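MTH396 protein (Methanothermobacter thermautotrophicus, PDB 1NXH) is of unknown function but forms a homodimer and, as a member of the EhaM family, may be linked to the Eha energy-converting hydrogenase of methanogens. Local coordinates at the interface of chains A and B. Residues are numbered along the deposited sequence; one frame, centred on the assembly and turned at random. Chains: chain A/B, MTH396 protein.

Contact 1: the interface of chains A and B. Residues chain A 30-32, 34; chain B 117, 121.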
ATOM      1  N   ARG A  30       5.176   2.710 -11.308  1.00 59.05           N
ATOM      2  CA  ARG A  30       5.341   1.890 -10.124  1.00 59.05           C
ATOM      3  C   ARG A  30       5.387   0.385 -10.392  1.00 59.05           C
ATOM      4  O   ARG A  30       5.495  -0.399  -9.446  1.00 59.05           O
ATOM      5  CB  ARG A  30       4.226   2.202  -9.118  1.00 86.28           C
ATOM      6  CG  ARG A  30       4.531   3.353  -8.174  1.00 86.28           C
ATOM      7  CD  ARG A  30       5.556   2.956  -7.108  1.00 86.28           C
ATOM      8  NE  ARG A  30       6.727   2.282  -7.681  1.00 86.28           N
ATOM      9  CZ  ARG A  30       7.887   2.082  -7.049  1.00 86.28           C
ATOM     10  NH1 ARG A  30       8.062   2.505  -5.801  1.00 86.28           N
ATOM     11  NH2 ARG A  30       8.880   1.453  -7.673  1.00 86.28           N
ATOM     12  N   GLU A  31       5.294  -0.030 -11.656  1.00 52.41           N
ATOM     13  CA  GLU A  31       5.349  -1.462 -11.984  1.00 52.41           C
ATOM     14  C   GLU A  31       6.618  -1.748 -12.734  1.00 52.41           C
ATOM     15  O   GLU A  31       6.598  -2.513 -13.697  1.00 52.41           O
ATOM     16  CB  GLU A  31       4.204  -1.892 -12.905  1.00 69.09           C
ATOM     17  CG  GLU A  31       2.825  -1.942 -12.294  1.00 69.09           C
ATOM     18  CD  GLU A  31       2.105  -0.610 -12.351  1.00 69.09           C
ATOM     19  OE1 GLU A  31       0.925  -0.580 -11.955  1.00 69.09           O
ATOM     20  OE2 GLU A  31       2.708   0.401 -12.785  1.00 69.09           O
ATOM     21  N   LEU A  32       7.730  -1.168 -12.316  1.00178.54           N
ATOM     22  CA  LEU A  32       8.928  -1.378 -13.100  1.00178.54           C
ATOM     23  C   LEU A  32       8.409  -0.840 -14.451  1.00178.54           C
ATOM     24  O   LEU A  32       9.022  -1.033 -15.501  1.00178.54           O
ATOM     25  CB  LEU A  32       9.277  -2.883 -13.179  1.00 49.67           C
ATOM     26  CG  LEU A  32       9.461  -3.687 -11.870  1.00 49.67           C
ATOM     27  CD1 LEU A  32       9.848  -5.129 -12.237  1.00 49.67           C
ATOM     28  CD2 LEU A  32      10.520  -3.053 -10.927  1.00 49.67           C
ATOM     29  N   ILE A  34       7.202  -1.387 -16.883  1.00160.18           N
ATOM     30  CA  ILE A  34       7.444  -2.073 -18.149  1.00160.18           C
ATOM     31  C   ILE A  34       7.375  -1.076 -19.293  1.00160.18           C
ATOM     32  O   ILE A  34       6.555  -1.194 -20.200  1.00160.18           O
ATOM     33  CB  ILE A  34       6.416  -3.200 -18.385  1.00 55.76           C
ATOM     34  CG1 ILE A  34       5.175  -2.974 -17.508  1.00 55.76           C
ATOM     35  CG2 ILE A  34       7.077  -4.566 -18.120  1.00 55.76           C
ATOM     36  CD1 ILE A  34       4.377  -1.734 -17.852  1.00 55.76           C
TER
ATOM     37  N   ARG B 117       4.440  -8.739  -9.012  1.00 44.89           N
ATOM     38  CA  ARG B 117       4.548  -7.747 -10.074  1.00 44.89           C
ATOM     39  C   ARG B 117       4.603  -8.537 -11.367  1.00 44.89           C
ATOM     40  O   ARG B 117       3.922  -8.222 -12.341  1.00 44.89           O
ATOM     41  CB  ARG B 117       5.827  -6.931  -9.902  1.00 48.89           C
ATOM     42  CG  ARG B 117       5.713  -5.516 -10.423  1.00 48.89           C
ATOM     43  CD  ARG B 117       7.023  -4.785 -10.260  1.00 48.89           C
ATOM     44  NE  ARG B 117       7.459  -4.675  -8.868  1.00 48.89           N
ATOM     45  CZ  ARG B 117       7.032  -3.743  -8.020  1.00 48.89           C
ATOM     46  NH1 ARG B 117       6.149  -2.827  -8.411  1.00 48.89           N
ATOM     47  NH2 ARG B 117       7.502  -3.712  -6.779  1.00 48.89           N
ATOM     48  N   HIS B 121       2.032  -8.226 -14.448  1.00 34.46           N
ATOM     49  CA  HIS B 121       2.398  -7.868 -15.812  1.00 34.46           C
ATOM     50  C   HIS B 121       1.807  -8.911 -16.736  1.00 34.46           C
ATOM     51  O   HIS B 121       1.209  -8.576 -17.748  1.00 34.46           O
ATOM     52  CB  HIS B 121       3.918  -7.814 -15.957  1.00 51.48           C
ATOM     53  CG  HIS B 121       4.544  -6.626 -15.292  1.00 51.48           C
ATOM     54  ND1 HIS B 121       4.145  -6.164 -14.055  1.00 51.48           N
ATOM     55  CD2 HIS B 121       5.562  -5.823 -15.680  1.00 51.48           C
ATOM     56  CE1 HIS B 121       4.890  -5.129 -13.710  1.00 51.48           C
ATOM     57  NE2 HIS B 121       5.758  -4.901 -14.679  1.00 51.48           N
TER
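The imidazole ring of B:His121 has the carbonyl carbon of A:Glu31 at its edge, in the ring plane. CB of A:Glu31 and CG1 of A:Ile34 are both displaced toward the same face of the ring, CB lying 3.4 Å from CE1 of B:His121. The carboxylate of A:Glu31 is turned 61° from the ring. A:Ile34 runs past in the opposite direction, placing CG1 3.5 Å from NE2 of B:His121, while its CG2 is modelled doubtfully close to CD2.

NE2 of B:His121 donates a hydrogen bond to the carbonyl O of A:Glu31, 2.7 Å long and bent to 132° at the hydrogen. The acceptor lies near the ring plane, and the donor is tilted from the carbonyl plane. ND1 of B:His121 donates to the main-chain O of B:Arg117, one turn earlier in helix 109-124. That bond is strongly bent, with the oxygen far out of the ring plane, but it should help set the ring's rotation. The C-terminal helix of one subunit is thus joined to the loop and 3-10 helix 32-34 of the other.

B:Arg117 lies obliquely across A:Leu32, its CD methylene and adjoining NE beside the leucine branch, modelled too close for the spacing to be trusted. A bend at chi3 (-61°) turns the guanidinium toward A:Arg30. There NH1 of B:Arg117 lies 2.7 Å from the carbonyl O of A:Arg30, but its N-H points away, so the pair as modelled is not a hydrogen bond.

Contact 2: the interface of chains A and B. Residues chain A 76, 79-80, 84, 86; chain B 24, 28, 31, 39, 43.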
ATOM      1  N   GLN A  76       2.675   1.430   7.847  1.00 25.09           N
ATOM      2  CA  GLN A  76       2.364   0.319   8.731  1.00 25.09           C
ATOM      3  C   GLN A  76       1.204   0.618   9.681  1.00 25.09           C
ATOM      4  O   GLN A  76       1.237   0.254  10.874  1.00 25.09           O
ATOM      5  CB  GLN A  76       3.614  -0.049   9.533  1.00 63.74           C
ATOM      6  CG  GLN A  76       4.919  -0.139   8.699  1.00 63.74           C
ATOM      7  CD  GLN A  76       4.878  -1.180   7.562  1.00 63.74           C
ATOM      8  OE1 GLN A  76       4.410  -2.311   7.748  1.00 63.74           O
ATOM      9  NE2 GLN A  76       5.391  -0.797   6.384  1.00 63.74           N
ATOM     10  N   TRP A  79      -1.168  -2.187  11.265  1.00 31.03           N
ATOM     11  CA  TRP A  79      -0.697  -2.664  12.555  1.00 31.03           C
ATOM     12  C   TRP A  79      -0.804  -1.630  13.643  1.00 31.03           C
ATOM     13  O   TRP A  79      -1.458  -1.844  14.669  1.00 31.03           O
ATOM     14  CB  TRP A  79       0.759  -3.104  12.450  1.00 58.55           C
ATOM     15  CG  TRP A  79       0.940  -4.304  11.617  1.00 58.55           C
ATOM     16  CD1 TRP A  79       1.291  -4.349  10.300  1.00 58.55           C
ATOM     17  CD2 TRP A  79       0.726  -5.654  12.026  1.00 58.55           C
ATOM     18  NE1 TRP A  79       1.308  -5.655   9.857  1.00 58.55           N
ATOM     19  CE2 TRP A  79       0.964  -6.476  10.899  1.00 58.55           C
ATOM     20  CE3 TRP A  79       0.356  -6.252  13.238  1.00 58.55           C
ATOM     21  CZ2 TRP A  79       0.842  -7.863  10.947  1.00 58.55           C
ATOM     22  CZ3 TRP A  79       0.236  -7.631  13.291  1.00 58.55           C
ATOM     23  CH2 TRP A  79       0.479  -8.424  12.149  1.00 58.55           C
ATOM     24  N   LEU A  80      -0.142  -0.508  13.418  1.00 19.90           N
ATOM     25  CA  LEU A  80      -0.151   0.542  14.406  1.00 19.90           C
ATOM     26  C   LEU A  80      -1.536   0.955  14.859  1.00 19.90           C
ATOM     27  O   LEU A  80      -1.708   1.412  15.978  1.00 19.90           O
ATOM     28  CB  LEU A  80       0.606   1.749  13.871  1.00 15.13           C
ATOM     29  CG  LEU A  80       2.085   1.721  14.231  1.00 15.13           C
ATOM     30  CD1 LEU A  80       2.564   0.297  14.361  1.00 15.13           C
ATOM     31  CD2 LEU A  80       2.865   2.458  13.169  1.00 15.13           C
HETATM   32  N   MSE A  84      -2.744  -3.214  16.663  1.00 43.22           N
HETATM   33  CA  MSE A  84      -2.203  -2.906  17.973  1.00 43.22           C
HETATM   34  C   MSE A  84      -2.895  -1.720  18.646  1.00 43.22           C
HETATM   35  O   MSE A  84      -3.085  -1.712  19.862  1.00 43.22           O
HETATM   36  CB  MSE A  84      -0.689  -2.677  17.862  1.00 92.62           C
HETATM   37  CG  MSE A  84       0.014  -3.805  17.120  1.00 92.62           C
HETATM   38 SE   MSE A  84       1.945  -3.785  17.189  1.00 92.62          SE
HETATM   39  CE  MSE A  84       2.343  -2.792  15.617  1.00 92.62           C
ATOM     40  N   ILE A  86      -1.711   1.295  18.770  1.00 33.39           N
ATOM     41  CA  ILE A  86      -0.650   2.105  19.347  1.00 33.39           C
ATOM     42  C   ILE A  86      -0.917   3.572  18.992  1.00 33.39           C
ATOM     43  O   ILE A  86      -0.446   4.493  19.672  1.00 33.39           O
ATOM     44  CB  ILE A  86       0.698   1.711  18.746  1.00 35.52           C
ATOM     45  CG1 ILE A  86       1.054   0.291  19.160  1.00 35.52           C
ATOM     46  CG2 ILE A  86       1.767   2.700  19.151  1.00 35.52           C
ATOM     47  CD1 ILE A  86       2.296  -0.225  18.465  1.00 35.52           C
TER
ATOM     48  N   VAL B  24       7.008  -9.483  15.345  1.00 74.52           N
ATOM     49  CA  VAL B  24       6.531  -8.112  15.463  1.00 74.52           C
ATOM     50  C   VAL B  24       7.579  -7.029  15.690  1.00 74.52           C
ATOM     51  O   VAL B  24       7.760  -6.136  14.860  1.00 74.52           O
ATOM     52  CB  VAL B  24       5.490  -8.027  16.593  1.00 54.06           C
ATOM     53  CG1 VAL B  24       5.097  -6.581  16.837  1.00 54.06           C
ATOM     54  CG2 VAL B  24       4.271  -8.857  16.225  1.00 54.06           C
ATOM     55  N   LEU B  28       8.689  -5.040  12.214  1.00 70.38           N
ATOM     56  CA  LEU B  28       8.332  -3.637  12.074  1.00 70.38           C
ATOM     57  C   LEU B  28       9.585  -2.765  12.021  1.00 70.38           C
ATOM     58  O   LEU B  28       9.763  -1.842  12.818  1.00 70.38           O
ATOM     59  CB  LEU B  28       7.421  -3.187  13.224  1.00 43.31           C
ATOM     60  CG  LEU B  28       5.923  -3.529  13.128  1.00 43.31           C
ATOM     61  CD1 LEU B  28       5.137  -2.688  14.126  1.00 43.31           C
ATOM     62  CD2 LEU B  28       5.398  -3.220  11.738  1.00 43.31           C
ATOM     63  N   GLU B  31      10.173   1.133   9.493  1.00 72.11           N
ATOM     64  CA  GLU B  31      10.244   2.560   9.820  1.00 72.11           C
ATOM     65  C   GLU B  31      11.696   3.027   9.950  1.00 72.11           C
ATOM     66  O   GLU B  31      12.041   3.775  10.866  1.00 72.11           O
ATOM     67  CB  GLU B  31       9.502   2.865  11.120  1.00 58.31           C
ATOM     68  CG  GLU B  31       7.993   2.907  10.997  1.00 58.31           C
ATOM     69  CD  GLU B  31       7.321   1.706  11.630  1.00 58.31           C
ATOM     70  OE1 GLU B  31       6.106   1.803  11.933  1.00 58.31           O
ATOM     71  OE2 GLU B  31       8.007   0.673  11.817  1.00 58.31           O
ATOM     72  N   PHE B  39      11.700   1.172  19.477  1.00 77.65           N
ATOM     73  CA  PHE B  39      10.354   0.664  19.249  1.00 77.65           C
ATOM     74  C   PHE B  39       9.880  -0.102  20.474  1.00 77.65           C
ATOM     75  O   PHE B  39       8.783   0.129  20.990  1.00 77.65           O
ATOM     76  CB  PHE B  39      10.327  -0.241  18.013  1.00 41.08           C
ATOM     77  CG  PHE B  39       8.935  -0.619  17.570  1.00 41.08           C
ATOM     78  CD1 PHE B  39       7.927   0.355  17.473  1.00 41.08           C
ATOM     79  CD2 PHE B  39       8.616  -1.944  17.264  1.00 41.08           C
ATOM     80  CE1 PHE B  39       6.607   0.010  17.079  1.00 41.08           C
ATOM     81  CE2 PHE B  39       7.306  -2.299  16.869  1.00 41.08           C
ATOM     82  CZ  PHE B  39       6.301  -1.316  16.780  1.00 41.08           C
ATOM     83  N   LEU B  43       6.570   0.589  22.530  1.00 46.06           N
ATOM     84  CA  LEU B  43       5.528  -0.375  22.830  1.00 46.06           C
ATOM     85  C   LEU B  43       5.358  -0.387  24.351  1.00 46.06           C
ATOM     86  O   LEU B  43       4.242  -0.265  24.869  1.00 46.06           O
ATOM     87  CB  LEU B  43       5.927  -1.767  22.326  1.00 50.17           C
ATOM     88  CG  LEU B  43       5.943  -1.988  20.811  1.00 50.17           C
ATOM     89  CD1 LEU B  43       6.700  -3.264  20.490  1.00 50.17           C
ATOM     90  CD2 LEU B  43       4.521  -2.066  20.285  1.00 50.17           C
TER
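Helix 77-83 of chain A, with the residues flanking it, packs against helices 18-25 and 37-46 of chain B and the loop residues B:Leu28 and B:Glu31, forming a largely apolar patch of the dimer interface. B:Leu28 is central on its side. Its CD1 lies 3.9 Å from CD1 of A:Leu80 as the two side chains slide past each other in opposite directions. The same methyl meets the tip of A:Met84, a poorly ordered selenomethionine, so the details of that encounter are doubtful. B:Val24 and B:Phe39 border it more loosely.

Farther along, CD1 of A:Ile86 approaches CD2 of B:Leu43 at 3.4 Å. A:Ile86 holds CG1 anti to its carbonyl carbon (chi1 -66°), and its chain extends from there to carry CD1 across the boundary. Within chain B, CG of B:Leu43 sits over the centre of one face of B:Phe39, linking these neighbours on helix 37-46.

At the other end B:Glu31, bent at chi2 (107°), brings OE1 within 3.5 Å of CD2 of A:Leu80, tip to tip. This carboxylate oxygen also passes CB of A:Gln76 at 3.9 Å, a loose contact. The patch contributes mostly apolar surface, with no polar pair within bonding reach across it, to the homodimer interface.

Contact 3: the interface of chains A and B. Residues chain A 43, 47, 55, 58; chain B 83-86.
Apolar contacts dominate where A:Leu43, A:Leu47 and A:Leu55 receive the side chain of B:Met84, a selenomethionine that is poorly ordered. As modelled, its terminal CE lies 3.4 Å from CD2 of A:Leu43, with CD1 of A:Leu47 and CD1 of A:Leu55 somewhat farther away. The side chain runs out straight to the selenium and then turns at chi3 (69°), which carries CE toward the leucines. A:Leu47 and A:Leu55 each meet it at about a right angle. The other branch of A:Leu47 packs on the main chain, CD2 lying 3.3 Å from the carbonyl O of B:Met84. B:Ile86 adds its CD1, 3.7 Å from CD2 of A:Leu43.

The polar part centres on A:Arg58 of helix 49-60. Its NH2 donates to the main-chain O of B:Val83 at the end of helix 77-83, a nearly straight hydrogen bond of 2.7 Å (165° at the hydrogen). The acceptor lies close to the guanidinium plane, and the donor is tilted 26° from the carbonyl plane.

Charge adds a longer-range term: OE2 of B:Glu85 lies 4.4 Å from NH2 of A:Arg58, too far for contact but near enough that attraction may help orient the guanidinium. Together the leucine-lined surface and the arginine fasten the end of helix 77-83 to the partner subunit, supporting the dimer.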
ATOM      1  N   LEU A  43      -3.328  -0.287 -22.046  1.00 44.02           N
ATOM      2  CA  LEU A  43      -4.522   0.520 -21.878  1.00 44.02           C
ATOM      3  C   LEU A  43      -5.291   0.433 -23.183  1.00 44.02           C
ATOM      4  O   LEU A  43      -6.483   0.140 -23.200  1.00 44.02           O
ATOM      5  CB  LEU A  43      -4.147   1.966 -21.614  1.00 23.37           C
ATOM      6  CG  LEU A  43      -3.303   2.197 -20.371  1.00 23.37           C
ATOM      7  CD1 LEU A  43      -3.038   3.675 -20.242  1.00 23.37           C
ATOM      8  CD2 LEU A  43      -4.025   1.697 -19.138  1.00 23.37           C
ATOM      9  N   LEU A  47      -8.947  -0.969 -21.990  1.00 53.53           N
ATOM     10  CA  LEU A  47     -10.024   0.025 -21.974  1.00 53.53           C
ATOM     11  C   LEU A  47     -10.626   0.386 -23.341  1.00 53.53           C
ATOM     12  O   LEU A  47      -9.902   0.568 -24.325  1.00 53.53           O
ATOM     13  CB  LEU A  47      -9.529   1.300 -21.287  1.00 32.55           C
ATOM     14  CG  LEU A  47      -8.983   1.111 -19.867  1.00 32.55           C
ATOM     15  CD1 LEU A  47      -8.276   2.381 -19.414  1.00 32.55           C
ATOM     16  CD2 LEU A  47     -10.113   0.753 -18.921  1.00 32.55           C
ATOM     17  N   LEU A  55     -12.457   8.371 -17.980  1.00 41.90           N
ATOM     18  CA  LEU A  55     -11.462   8.080 -16.958  1.00 41.90           C
ATOM     19  C   LEU A  55     -10.844   9.210 -16.152  1.00 41.90           C
ATOM     20  O   LEU A  55     -10.965   9.245 -14.922  1.00 41.90           O
ATOM     21  CB  LEU A  55     -10.324   7.275 -17.570  1.00 12.47           C
ATOM     22  CG  LEU A  55     -10.431   5.773 -17.362  1.00 12.47           C
ATOM     23  CD1 LEU A  55      -9.156   5.105 -17.842  1.00 12.47           C
ATOM     24  CD2 LEU A  55     -10.644   5.496 -15.890  1.00 12.47           C
ATOM     25  N   ARG A  58     -12.719  10.924 -13.352  1.00 30.25           N
ATOM     26  CA  ARG A  58     -12.905   9.868 -12.371  1.00 30.25           C
ATOM     27  C   ARG A  58     -11.601   9.616 -11.665  1.00 30.25           C
ATOM     28  O   ARG A  58     -11.567   9.316 -10.473  1.00 30.25           O
ATOM     29  CB  ARG A  58     -13.371   8.593 -13.054  1.00 49.24           C
ATOM     30  CG  ARG A  58     -14.020   7.632 -12.112  1.00 49.24           C
ATOM     31  CD  ARG A  58     -14.733   6.572 -12.883  1.00 49.24           C
ATOM     32  NE  ARG A  58     -13.827   5.528 -13.346  1.00 49.24           N
ATOM     33  CZ  ARG A  58     -13.835   5.023 -14.580  1.00 49.24           C
ATOM     34  NH1 ARG A  58     -14.698   5.477 -15.486  1.00 49.24           N
ATOM     35  NH2 ARG A  58     -12.998   4.040 -14.904  1.00 49.24           N
TER
ATOM     36  N   VAL B  83     -10.274   1.982  -9.821  1.00 24.46           N
ATOM     37  CA  VAL B  83     -10.492   3.075 -10.754  1.00 24.46           C
ATOM     38  C   VAL B  83     -10.579   2.744 -12.225  1.00 24.46           C
ATOM     39  O   VAL B  83     -11.636   2.881 -12.832  1.00 24.46           O
ATOM     40  CB  VAL B  83      -9.415   4.168 -10.581  1.00 24.69           C
ATOM     41  CG1 VAL B  83      -9.550   5.210 -11.683  1.00 24.69           C
ATOM     42  CG2 VAL B  83      -9.564   4.840  -9.197  1.00 24.69           C
HETATM   43  N   MSE B  84      -9.462   2.328 -12.806  1.00 33.98           N
HETATM   44  CA  MSE B  84      -9.431   2.027 -14.229  1.00 33.98           C
HETATM   45  C   MSE B  84     -10.162   0.750 -14.627  1.00 33.98           C
HETATM   46  O   MSE B  84     -10.749   0.681 -15.711  1.00 33.98           O
HETATM   47  CB  MSE B  84      -7.978   1.984 -14.707  1.00 84.38           C
HETATM   48  CG  MSE B  84      -7.228   3.264 -14.353  1.00 84.38           C
HETATM   49 SE   MSE B  84      -5.391   3.310 -14.877  1.00 84.38          SE
HETATM   50  CE  MSE B  84      -5.686   3.406 -16.770  1.00 84.38           C
ATOM     51  N   GLU B  85     -10.130  -0.257 -13.757  1.00 30.96           N
ATOM     52  CA  GLU B  85     -10.794  -1.527 -14.040  1.00 30.96           C
ATOM     53  C   GLU B  85     -10.120  -2.255 -15.205  1.00 30.96           C
ATOM     54  O   GLU B  85     -10.772  -2.902 -16.023  1.00 30.96           O
ATOM     55  CB  GLU B  85     -12.271  -1.290 -14.363  1.00 37.08           C
ATOM     56  CG  GLU B  85     -13.096  -0.809 -13.176  1.00 37.08           C
ATOM     57  CD  GLU B  85     -14.440  -0.211 -13.589  1.00 37.08           C
ATOM     58  OE1 GLU B  85     -15.269   0.107 -12.698  1.00 37.08           O
ATOM     59  OE2 GLU B  85     -14.661  -0.052 -14.810  1.00 37.08           O
ATOM     60  N   ILE B  86      -8.804  -2.142 -15.276  1.00 43.18           N
ATOM     61  CA  ILE B  86      -8.050  -2.798 -16.329  1.00 43.18           C
ATOM     62  C   ILE B  86      -7.874  -4.249 -15.913  1.00 43.18           C
ATOM     63  O   ILE B  86      -7.573  -5.116 -16.741  1.00 43.18           O
ATOM     64  CB  ILE B  86      -6.680  -2.155 -16.479  1.00 42.46           C
ATOM     65  CG1 ILE B  86      -6.856  -0.658 -16.705  1.00 42.46           C
ATOM     66  CG2 ILE B  86      -5.954  -2.761 -17.638  1.00 42.46           C
ATOM     67  CD1 ILE B  86      -5.684   0.156 -16.217  1.00 42.46           C
TER

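Contacts 1 and 3 lie fairly near each other, their C-alpha centres about 17 Å apart, whereas the centre of contact 2 is about 29 Å from that of contact 1 and 34 Å from that of contact 3. Contacts 2 and 3 draw on the same protein surfaces: A:Leu43 faces B:Met84 and B:Ile86 in contact 3, and B:Leu43, A:Met84 and A:Ile86 recur with the chains exchanged in contact 2. A:Glu31 serves contact 1 and B:Glu31 contact 2. The two-fold repeats each patch, so the subunits are joined at both ends of an elongated homodimer, which interchain disulfides between Cys66 and Cys78 reinforce covalently.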